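Local structure of LEOA (Escherichia coli, 4AUR) at residues A[24-29]-A[37-42]; A[144-149]-A[176-181]; A[402-407]-A[432-437]. The protein probably binds and hydrolyses GTP as a bacterial member of the dynamin family, and has been linked to the LT toxin of enterotoxigenic strains. All coordinates share one frame; numbering follows the deposited sequence.

Interaction 1: residues A[24-29]-A[37-42]; sequences MLEMLG and DDLQKV
Leu25 and Leu39 mark the nearest point of two helical segments that run almost exactly antiparallel. Their CA atoms are 6.8 Å apart. The segment axes come no closer than 10.6 Å, at 173° to each other, and no hydrogen bond links the two sides. The contact is therefore made by side chains reaching across a fairly wide spacing.

Leu25 carries most of it. Its CG lies beside its own backbone N and anti to the carbonyl carbon (chi1 -76°), and its CB faces helix 38-51. Leu39, Asp38 and Val42 share this side chain between them. CD2 of Leu39 lies nearest the root, 3.5 Å from CB of Leu25, and also comes within 4.0 Å of CD1 of Leu25. The two leucines slide past each other in opposite directions. The branched end of Leu25 also meets Asp38, which it crosses at about a right angle. Both methyls meet the methylene there, with CD2 of Leu25 3.8 Å from CB of Asp38. CD1 of Leu25 also reaches one turn further along the second helix, where it lies 4.1 Å from CG2 of Val42. Glu26 adds only a loose edge, its CG 4.2 Å from CD2 of Leu39. Its carboxylate belongs to the exposed side of the pair.

The two helices form an antiparallel hairpin. Ile35 of the connecting loop packs against Leu25. On the buried side, helix 275-343 closes over the pair, with Val282 on Leu25 and Met275 on Val42. These two residues place the contact against the start of the long helical part of the molecule. Along the chain, helix 38-51 is followed by strand 54-60 of the GTPase sheet.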
loop_
_atom_site.group_PDB
_atom_site.type_symbol
_atom_site.label_atom_id
_atom_site.label_comp_id
_atom_site.label_asym_id
_atom_site.label_seq_id
_atom_site.Cartn_x
_atom_site.Cartn_y
_atom_site.Cartn_z
HETATM N N MSE A 24 14.577 -12.401 3.978
HETATM C CA MSE A 24 13.180 -12.051 3.864
HETATM C C MSE A 24 12.465 -12.821 4.918
HETATM O O MSE A 24 11.517 -12.300 5.504
HETATM C CB MSE A 24 12.650 -12.355 2.467
HETATM C CG MSE A 24 13.119 -11.314 1.478
HETATM SE SE MSE A 24 12.184 -11.638 -0.234
HETATM C CE MSE A 24 13.658 -12.124 -1.432
ATOM N N LEU A 25 12.919 -14.051 5.203
ATOM C CA LEU A 25 12.295 -14.885 6.250
ATOM C C LEU A 25 12.467 -14.344 7.647
ATOM O O LEU A 25 11.554 -14.405 8.456
ATOM C CB LEU A 25 12.872 -16.276 6.230
ATOM C CG LEU A 25 12.342 -17.119 5.076
ATOM C CD1 LEU A 25 13.302 -18.246 4.722
ATOM C CD2 LEU A 25 10.964 -17.670 5.407
ATOM N N GLU A 26 13.656 -13.842 7.944
ATOM C CA GLU A 26 13.907 -13.198 9.225
ATOM C C GLU A 26 12.929 -12.040 9.498
ATOM O O GLU A 26 12.574 -11.798 10.644
ATOM C CB GLU A 26 15.336 -12.654 9.287
ATOM C CG GLU A 26 16.429 -13.702 9.336
ATOM C CD GLU A 26 17.819 -13.095 9.492
ATOM O OE1 GLU A 26 18.083 -11.997 8.942
ATOM O OE2 GLU A 26 18.664 -13.734 10.169
HETATM N N MSE A 27 12.523 -11.317 8.456
HETATM C CA MSE A 27 11.648 -10.165 8.624
HETATM C C MSE A 27 10.237 -10.610 8.840
HETATM O O MSE A 27 9.573 -10.064 9.700
HETATM C CB MSE A 27 11.730 -9.238 7.437
HETATM C CG MSE A 27 13.116 -8.647 7.356
HETATM SE SE MSE A 27 13.467 -7.341 8.784
HETATM C CE MSE A 27 14.273 -8.475 10.181
ATOM N N LEU A 28 9.761 -11.600 8.094
ATOM C CA LEU A 28 8.451 -12.199 8.388
ATOM C C LEU A 28 8.399 -12.694 9.828
ATOM O O LEU A 28 7.450 -12.434 10.559
ATOM C CB LEU A 28 8.145 -13.374 7.455
ATOM C CG LEU A 28 8.083 -13.064 5.962
ATOM C CD1 LEU A 28 7.760 -14.295 5.174
ATOM C CD2 LEU A 28 7.052 -11.995 5.646
ATOM N N GLY A 29 9.431 -13.410 10.248
ATOM C CA GLY A 29 9.498 -13.875 11.627
ATOM C C GLY A 29 9.316 -12.681 12.533
ATOM O O GLY A 29 8.597 -12.739 13.524
ATOM N N ASP A 37 10.770 -23.964 10.066
ATOM C CA ASP A 37 12.220 -24.076 10.007
ATOM C C ASP A 37 12.720 -23.761 8.613
ATOM O O ASP A 37 13.699 -24.321 8.177
ATOM C CB ASP A 37 12.658 -25.484 10.432
ATOM C CG ASP A 37 12.287 -26.544 9.419
ATOM O OD1 ASP A 37 11.306 -26.358 8.642
ATOM O OD2 ASP A 37 12.995 -27.570 9.398
ATOM N N ASP A 38 12.031 -22.846 7.934
ATOM C CA ASP A 38 12.380 -22.414 6.583
ATOM C C ASP A 38 13.800 -21.833 6.555
ATOM O O ASP A 38 14.506 -21.985 5.576
ATOM C CB ASP A 38 11.361 -21.393 6.050
ATOM C CG ASP A 38 9.963 -22.009 5.711
ATOM O OD1 ASP A 38 9.890 -23.176 5.276
ATOM O OD2 ASP A 38 8.930 -21.297 5.847
ATOM N N LEU A 39 14.239 -21.206 7.634
ATOM C CA LEU A 39 15.616 -20.695 7.699
ATOM C C LEU A 39 16.660 -21.796 7.595
ATOM O O LEU A 39 17.607 -21.708 6.814
ATOM C CB LEU A 39 15.853 -19.902 8.990
ATOM C CG LEU A 39 15.139 -18.552 9.128
ATOM C CD1 LEU A 39 15.427 -17.877 10.458
ATOM C CD2 LEU A 39 15.524 -17.627 7.992
ATOM N N GLN A 40 16.495 -22.851 8.372
ATOM C CA GLN A 40 17.450 -23.940 8.304
ATOM C C GLN A 40 17.295 -24.738 7.005
ATOM O O GLN A 40 18.273 -25.263 6.477
ATOM C CB GLN A 40 17.346 -24.822 9.538
ATOM C CG GLN A 40 18.676 -25.456 9.903
ATOM C CD GLN A 40 19.601 -24.517 10.680
ATOM O OE1 GLN A 40 19.166 -23.828 11.627
ATOM N NE2 GLN A 40 20.899 -24.505 10.300
ATOM N N LYS A 41 16.078 -24.823 6.471
ATOM C CA LYS A 41 15.866 -25.519 5.197
ATOM C C LYS A 41 16.642 -24.799 4.120
ATOM O O LYS A 41 17.365 -25.423 3.353
ATOM C CB LYS A 41 14.405 -25.566 4.811
ATOM C CG LYS A 41 13.512 -26.345 5.760
ATOM C CD LYS A 41 13.399 -27.804 5.381
ATOM C CE LYS A 41 12.554 -28.571 6.385
ATOM N NZ LYS A 41 13.374 -29.076 7.525
ATOM N N VAL A 42 16.520 -23.473 4.092
ATOM C CA VAL A 42 17.223 -22.654 3.087
ATOM C C VAL A 42 18.749 -22.771 3.153
ATOM O O VAL A 42 19.400 -22.946 2.130
ATOM C CB VAL A 42 16.781 -21.183 3.170
ATOM C CG1 VAL A 42 17.742 -20.261 2.431
ATOM C CG2 VAL A 42 15.373 -21.041 2.615
#

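Interaction 2: residues A[144-149]-A[176-181]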
loop_
_atom_site.group_PDB
_atom_site.type_symbol
_atom_site.label_atom_id
_atom_site.label_comp_id
_atom_site.label_asym_id
_atom_site.label_seq_id
_atom_site.Cartn_x
_atom_site.Cartn_y
_atom_site.Cartn_z
ATOM N N VAL A 144 21.805 -33.612 -30.895
ATOM C CA VAL A 144 22.587 -33.450 -32.114
ATOM C C VAL A 144 21.994 -34.288 -33.219
ATOM O O VAL A 144 21.841 -35.511 -33.064
ATOM C CB VAL A 144 24.041 -33.875 -31.916
ATOM C CG1 VAL A 144 24.776 -33.847 -33.241
ATOM C CG2 VAL A 144 24.732 -32.970 -30.916
ATOM N N VAL A 145 21.687 -33.625 -34.336
ATOM C CA VAL A 145 21.071 -34.267 -35.514
ATOM C C VAL A 145 21.911 -34.054 -36.794
ATOM O O VAL A 145 23.035 -33.537 -36.725
ATOM C CB VAL A 145 19.625 -33.779 -35.721
ATOM C CG1 VAL A 145 18.804 -34.060 -34.477
ATOM C CG2 VAL A 145 19.587 -32.307 -36.076
ATOM N N ASP A 146 21.366 -34.481 -37.942
ATOM C CA ASP A 146 22.084 -34.476 -39.211
ATOM C C ASP A 146 21.627 -33.324 -40.047
ATOM O O ASP A 146 20.480 -32.897 -39.979
ATOM C CB ASP A 146 21.877 -35.796 -39.987
ATOM C CG ASP A 146 23.055 -36.125 -40.942
ATOM O OD1 ASP A 146 23.169 -35.475 -42.005
ATOM O OD2 ASP A 146 23.863 -37.042 -40.627
ATOM N N ALA A 147 22.540 -32.824 -40.855
ATOM C CA ALA A 147 22.233 -31.745 -41.763
ATOM C C ALA A 147 21.447 -32.212 -43.001
ATOM O O ALA A 147 20.546 -31.512 -43.476
ATOM C CB ALA A 147 23.528 -31.099 -42.190
ATOM N N THR A 148 21.817 -33.369 -43.546
ATOM C CA THR A 148 21.169 -33.873 -44.761
ATOM C C THR A 148 19.699 -34.187 -44.516
ATOM O O THR A 148 18.838 -33.757 -45.271
ATOM C CB THR A 148 21.870 -35.134 -45.320
ATOM O OG1 THR A 148 22.068 -36.095 -44.271
ATOM C CG2 THR A 148 23.219 -34.772 -45.922
ATOM N N ASN A 149 19.426 -34.941 -43.457
ATOM C CA ASN A 149 18.063 -35.348 -43.118
ATOM C C ASN A 149 17.844 -35.231 -41.594
ATOM O O ASN A 149 17.888 -36.236 -40.873
ATOM C CB ASN A 149 17.816 -36.776 -43.624
ATOM C CG ASN A 149 16.450 -37.316 -43.239
ATOM O OD1 ASN A 149 15.452 -36.586 -43.189
ATOM N ND2 ASN A 149 16.398 -38.613 -42.968
ATOM N N ILE A 176 22.040 -28.823 -35.441
ATOM C CA ILE A 176 22.070 -29.390 -36.772
ATOM C C ILE A 176 23.512 -29.354 -37.197
ATOM O O ILE A 176 24.062 -28.280 -37.435
ATOM C CB ILE A 176 21.183 -28.678 -37.776
ATOM C CG1 ILE A 176 19.740 -28.645 -37.283
ATOM C CG2 ILE A 176 21.230 -29.449 -39.068
ATOM C CD1 ILE A 176 18.812 -27.737 -38.078
ATOM N N ASN A 177 24.096 -30.558 -37.231
ATOM C CA ASN A 177 25.519 -30.795 -37.436
ATOM C C ASN A 177 25.842 -31.328 -38.834
ATOM O O ASN A 177 25.017 -31.960 -39.482
ATOM C CB ASN A 177 26.023 -31.809 -36.420
ATOM C CG ASN A 177 27.525 -31.896 -36.403
ATOM O OD1 ASN A 177 28.193 -30.920 -36.697
ATOM N ND2 ASN A 177 28.063 -33.059 -36.084
ATOM N N LYS A 178 27.074 -31.088 -39.262
ATOM C CA LYS A 178 27.559 -31.423 -40.601
ATOM C C LYS A 178 26.846 -30.559 -41.638
ATOM O O LYS A 178 26.287 -31.070 -42.596
ATOM C CB LYS A 178 27.370 -32.906 -40.936
ATOM C CG LYS A 178 28.034 -33.880 -39.976
ATOM C CD LYS A 178 27.247 -35.171 -39.904
ATOM C CE LYS A 178 28.096 -36.348 -39.473
ATOM N NZ LYS A 178 27.298 -37.609 -39.468
HETATM N N MSE A 179 26.857 -29.249 -41.452
HETATM C CA MSE A 179 26.246 -28.386 -42.451
HETATM C C MSE A 179 27.109 -28.339 -43.706
HETATM O O MSE A 179 26.609 -28.035 -44.804
HETATM C CB MSE A 179 25.941 -27.045 -41.809
HETATM C CG MSE A 179 24.728 -27.219 -40.906
HETATM SE SE MSE A 179 23.126 -26.645 -41.882
HETATM C CE MSE A 179 21.995 -28.241 -41.958
ATOM N N ASP A 180 28.396 -28.670 -43.567
ATOM C CA ASP A 180 29.297 -28.736 -44.720
ATOM C C ASP A 180 28.687 -29.527 -45.878
ATOM O O ASP A 180 28.664 -29.044 -47.010
ATOM C CB ASP A 180 30.704 -29.267 -44.351
ATOM C CG ASP A 180 30.678 -30.538 -43.489
ATOM O OD1 ASP A 180 29.660 -30.800 -42.814
ATOM O OD2 ASP A 180 31.694 -31.276 -43.469
ATOM N N GLU A 181 28.151 -30.714 -45.607
ATOM C CA GLU A 181 27.581 -31.522 -46.693
ATOM C C GLU A 181 26.164 -31.112 -47.051
ATOM O O GLU A 181 25.387 -31.923 -47.522
ATOM C CB GLU A 181 27.706 -33.034 -46.438
ATOM C CG GLU A 181 27.185 -33.564 -45.112
ATOM C CD GLU A 181 28.206 -34.460 -44.422
ATOM O OE1 GLU A 181 29.386 -34.046 -44.339
ATOM O OE2 GLU A 181 27.849 -35.574 -43.978
#
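Asn177 donates its backbone N to the carbonyl O of Val145, 3.2 Å away, and this bond joins two neighbouring parallel strands. The N-H points fairly straight at the oxygen (156°), but the donor stands above the carbonyl plane. Val145 pairs with Ile176 and Asp146 with Asn177. At the end of the strand, OD1 of Asp146 ties back the loop that follows. It accepts the backbone N of Thr148 at 2.9 Å through its anti lone pair, which makes an Asx turn. It also takes OG1 of Thr148 from above the carboxylate plane, at 2.6 Å. Its other oxygen, OD2, lies 3.7 Å from NZ of Lys178, a long salt bridge. That ammonium has a hydrogen bond to the carbonyl O of Ser63.

Packing fills in around these bonds. Val145 and Ile176 lie on the same face of the sheet, with CG2 of Val145 3.9 Å from CG1 of Ile176. CG2 of Ile176 reaches further along, to O of Asp146 and to CA of Ala147, the latter at 3.7 Å. Met179, modelled as selenomethionine, starts off pointing away, but its chain bends back at chi2 and chi3. Its CE comes to rest over the CB of Ala147. Val144 packs nearer the start of the strand, with CG1 4.0 Å from CB of Asn177.

The side-chain amide of Asn177 is held at both ends. ND2 donates to the carbonyl O of Asp64, in what looks like a P-loop, and OD1 accepts from N of Ser227. Strands 140-146 and 172-177 belong to a beta-alpha-beta unit through helix 156-165. The run Asn177, Lys178, Met179, Asp180 fits the NKxD (G4) motif of P-loop GTPases, which in relatives reads the guanine base.

Interaction 3: residues A[402-407]-A[432-437]; sequences SSESFL and TLKTTI
Leu407 meets helix 430-447 with one methyl, CD1. That methyl lies 3.9 Å from CB of Leu433 and 3.8 Å from the backbone N of Lys434. The side chains of Leu407 and Leu433 cross at about a right angle. The same methyl touches CD1 of Ile437, one turn on, at 4.2 Å. CD1 of Ile437 also lies 3.6 Å from CB of Ser403. At the more open edge, Glu404 and Lys434 meet through their aliphatic parts, with CG of Glu404 3.7 Å from CD of Lys434. Their chains cross at a slant.

These contacts join two antiparallel helices, 368-408 and 430-447, in the long helical part of the molecule that fits a dynamin-like helical domain. The segment axes are 9.5 Å apart at closest and cross at -165°. No hydrogen bond bridges the two segments.

The charged ends of Glu404 and Lys434 do not touch. OE2 of Glu404 stays 4.8 Å from NZ of Lys434, which is hydrogen-bonded to OG of Ser408. Opposite charges this near may still attract weakly. On the buried side, Phe299 of helix 275-343 packs against both Leu407 and Ile437, and Lys302 of that helix touches Ser403.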
loop_
_atom_site.group_PDB
_atom_site.type_symbol
_atom_site.label_atom_id
_atom_site.label_comp_id
_atom_site.label_asym_id
_atom_site.label_seq_id
_atom_site.Cartn_x
_atom_site.Cartn_y
_atom_site.Cartn_z
ATOM N N SER A 402 -15.353 9.151 6.563
ATOM C CA SER A 402 -14.545 8.774 5.403
ATOM C C SER A 402 -13.441 7.789 5.800
ATOM O O SER A 402 -12.905 7.105 4.953
ATOM C CB SER A 402 -13.952 9.996 4.712
ATOM O OG SER A 402 -13.132 10.685 5.617
ATOM N N SER A 403 -13.082 7.754 7.074
ATOM C CA SER A 403 -12.217 6.714 7.576
ATOM C C SER A 403 -13.005 5.405 7.629
ATOM O O SER A 403 -12.537 4.384 7.147
ATOM C CB SER A 403 -11.678 7.067 8.955
ATOM O OG SER A 403 -10.918 8.255 8.909
ATOM N N GLU A 404 -14.208 5.439 8.188
ATOM C CA GLU A 404 -15.056 4.254 8.229
ATOM C C GLU A 404 -15.144 3.642 6.842
ATOM O O GLU A 404 -15.022 2.431 6.657
ATOM C CB GLU A 404 -16.466 4.624 8.690
ATOM C CG GLU A 404 -17.472 3.475 8.546
ATOM C CD GLU A 404 -18.943 3.899 8.440
ATOM O OE1 GLU A 404 -19.254 5.102 8.173
ATOM O OE2 GLU A 404 -19.799 2.991 8.621
ATOM N N SER A 405 -15.367 4.516 5.870
ATOM C CA SER A 405 -15.624 4.147 4.490
ATOM C C SER A 405 -14.364 3.642 3.795
ATOM O O SER A 405 -14.450 2.843 2.889
ATOM C CB SER A 405 -16.209 5.373 3.774
ATOM O OG SER A 405 -16.309 5.213 2.381
ATOM N N PHE A 406 -13.194 4.115 4.214
ATOM C CA PHE A 406 -11.943 3.605 3.692
ATOM C C PHE A 406 -11.765 2.182 4.205
ATOM O O PHE A 406 -11.642 1.239 3.411
ATOM C CB PHE A 406 -10.768 4.472 4.107
ATOM C CG PHE A 406 -9.438 3.924 3.669
ATOM C CD1 PHE A 406 -9.007 4.077 2.368
ATOM C CD2 PHE A 406 -8.623 3.244 4.552
ATOM C CE1 PHE A 406 -7.785 3.556 1.954
ATOM C CE2 PHE A 406 -7.402 2.751 4.145
ATOM C CZ PHE A 406 -6.991 2.892 2.850
ATOM N N LEU A 407 -11.798 2.038 5.529
ATOM C CA LEU A 407 -11.711 0.739 6.191
ATOM C C LEU A 407 -12.778 -0.265 5.776
ATOM O O LEU A 407 -12.564 -1.449 5.912
ATOM C CB LEU A 407 -11.778 0.906 7.699
ATOM C CG LEU A 407 -10.652 1.676 8.385
ATOM C CD1 LEU A 407 -11.015 1.863 9.835
ATOM C CD2 LEU A 407 -9.339 0.952 8.329
ATOM N N THR A 432 -12.181 -3.673 13.919
ATOM C CA THR A 432 -11.921 -3.235 15.292
ATOM C C THR A 432 -11.685 -1.760 15.301
ATOM O O THR A 432 -12.065 -1.095 16.255
ATOM C CB THR A 432 -10.765 -3.949 16.025
ATOM O OG1 THR A 432 -9.488 -3.630 15.436
ATOM C CG2 THR A 432 -10.980 -5.450 16.045
ATOM N N LEU A 433 -11.075 -1.250 14.234
ATOM C CA LEU A 433 -10.696 0.134 14.153
ATOM C C LEU A 433 -11.904 0.897 13.728
ATOM O O LEU A 433 -12.114 2.007 14.161
ATOM C CB LEU A 433 -9.590 0.353 13.124
ATOM C CG LEU A 433 -8.215 -0.295 13.293
ATOM C CD1 LEU A 433 -7.516 -0.514 11.953
ATOM C CD2 LEU A 433 -7.357 0.557 14.204
ATOM N N LYS A 434 -12.695 0.322 12.843
ATOM C CA LYS A 434 -13.921 0.980 12.429
ATOM C C LYS A 434 -14.779 1.263 13.669
ATOM O O LYS A 434 -15.272 2.352 13.832
ATOM C CB LYS A 434 -14.665 0.108 11.439
ATOM C CG LYS A 434 -15.776 0.809 10.696
ATOM C CD LYS A 434 -16.125 0.126 9.378
ATOM C CE LYS A 434 -17.127 -1.009 9.562
ATOM N NZ LYS A 434 -17.854 -1.337 8.291
ATOM N N THR A 435 -14.906 0.295 14.569
ATOM C CA THR A 435 -15.789 0.415 15.736
ATOM C C THR A 435 -15.487 1.617 16.622
ATOM O O THR A 435 -16.378 2.260 17.169
ATOM C CB THR A 435 -15.640 -0.816 16.635
ATOM O OG1 THR A 435 -15.783 -1.981 15.837
ATOM C CG2 THR A 435 -16.693 -0.820 17.729
ATOM N N THR A 436 -14.203 1.865 16.789
ATOM C CA THR A 436 -13.720 2.869 17.683
ATOM C C THR A 436 -14.063 4.229 17.100
ATOM O O THR A 436 -14.527 5.128 17.793
ATOM C CB THR A 436 -12.224 2.638 17.849
ATOM O OG1 THR A 436 -12.060 1.452 18.625
ATOM C CG2 THR A 436 -11.540 3.767 18.560
ATOM N N ILE A 437 -13.834 4.357 15.811
ATOM C CA ILE A 437 -14.296 5.489 15.028
ATOM C C ILE A 437 -15.830 5.712 15.181
ATOM O O ILE A 437 -16.251 6.777 15.620
ATOM C CB ILE A 437 -13.845 5.302 13.558
ATOM C CG1 ILE A 437 -12.362 5.596 13.444
ATOM C CG2 ILE A 437 -14.572 6.225 12.621
ATOM C CD1 ILE A 437 -11.789 5.250 12.108
#

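Overall arrangement
Interaction 2 is the buried one, in the GTPase sheet far from the centre of the chain. Interactions 1 and 3 are partly buried helix pairs. Strand pairing and charged groups shape interaction 2. The other two have no hydrogen bond across them and rest on aliphatic packing, in which the charged side chains take part through their carbon atoms. Both helix pairs are antiparallel, and both pack against helix 275-343, interaction 1 near its start and interaction 3 further along. Their centres are 34 Å apart. Interactions 2 and 3 are the most distant, with centres 72 Å apart. None of the three touches another.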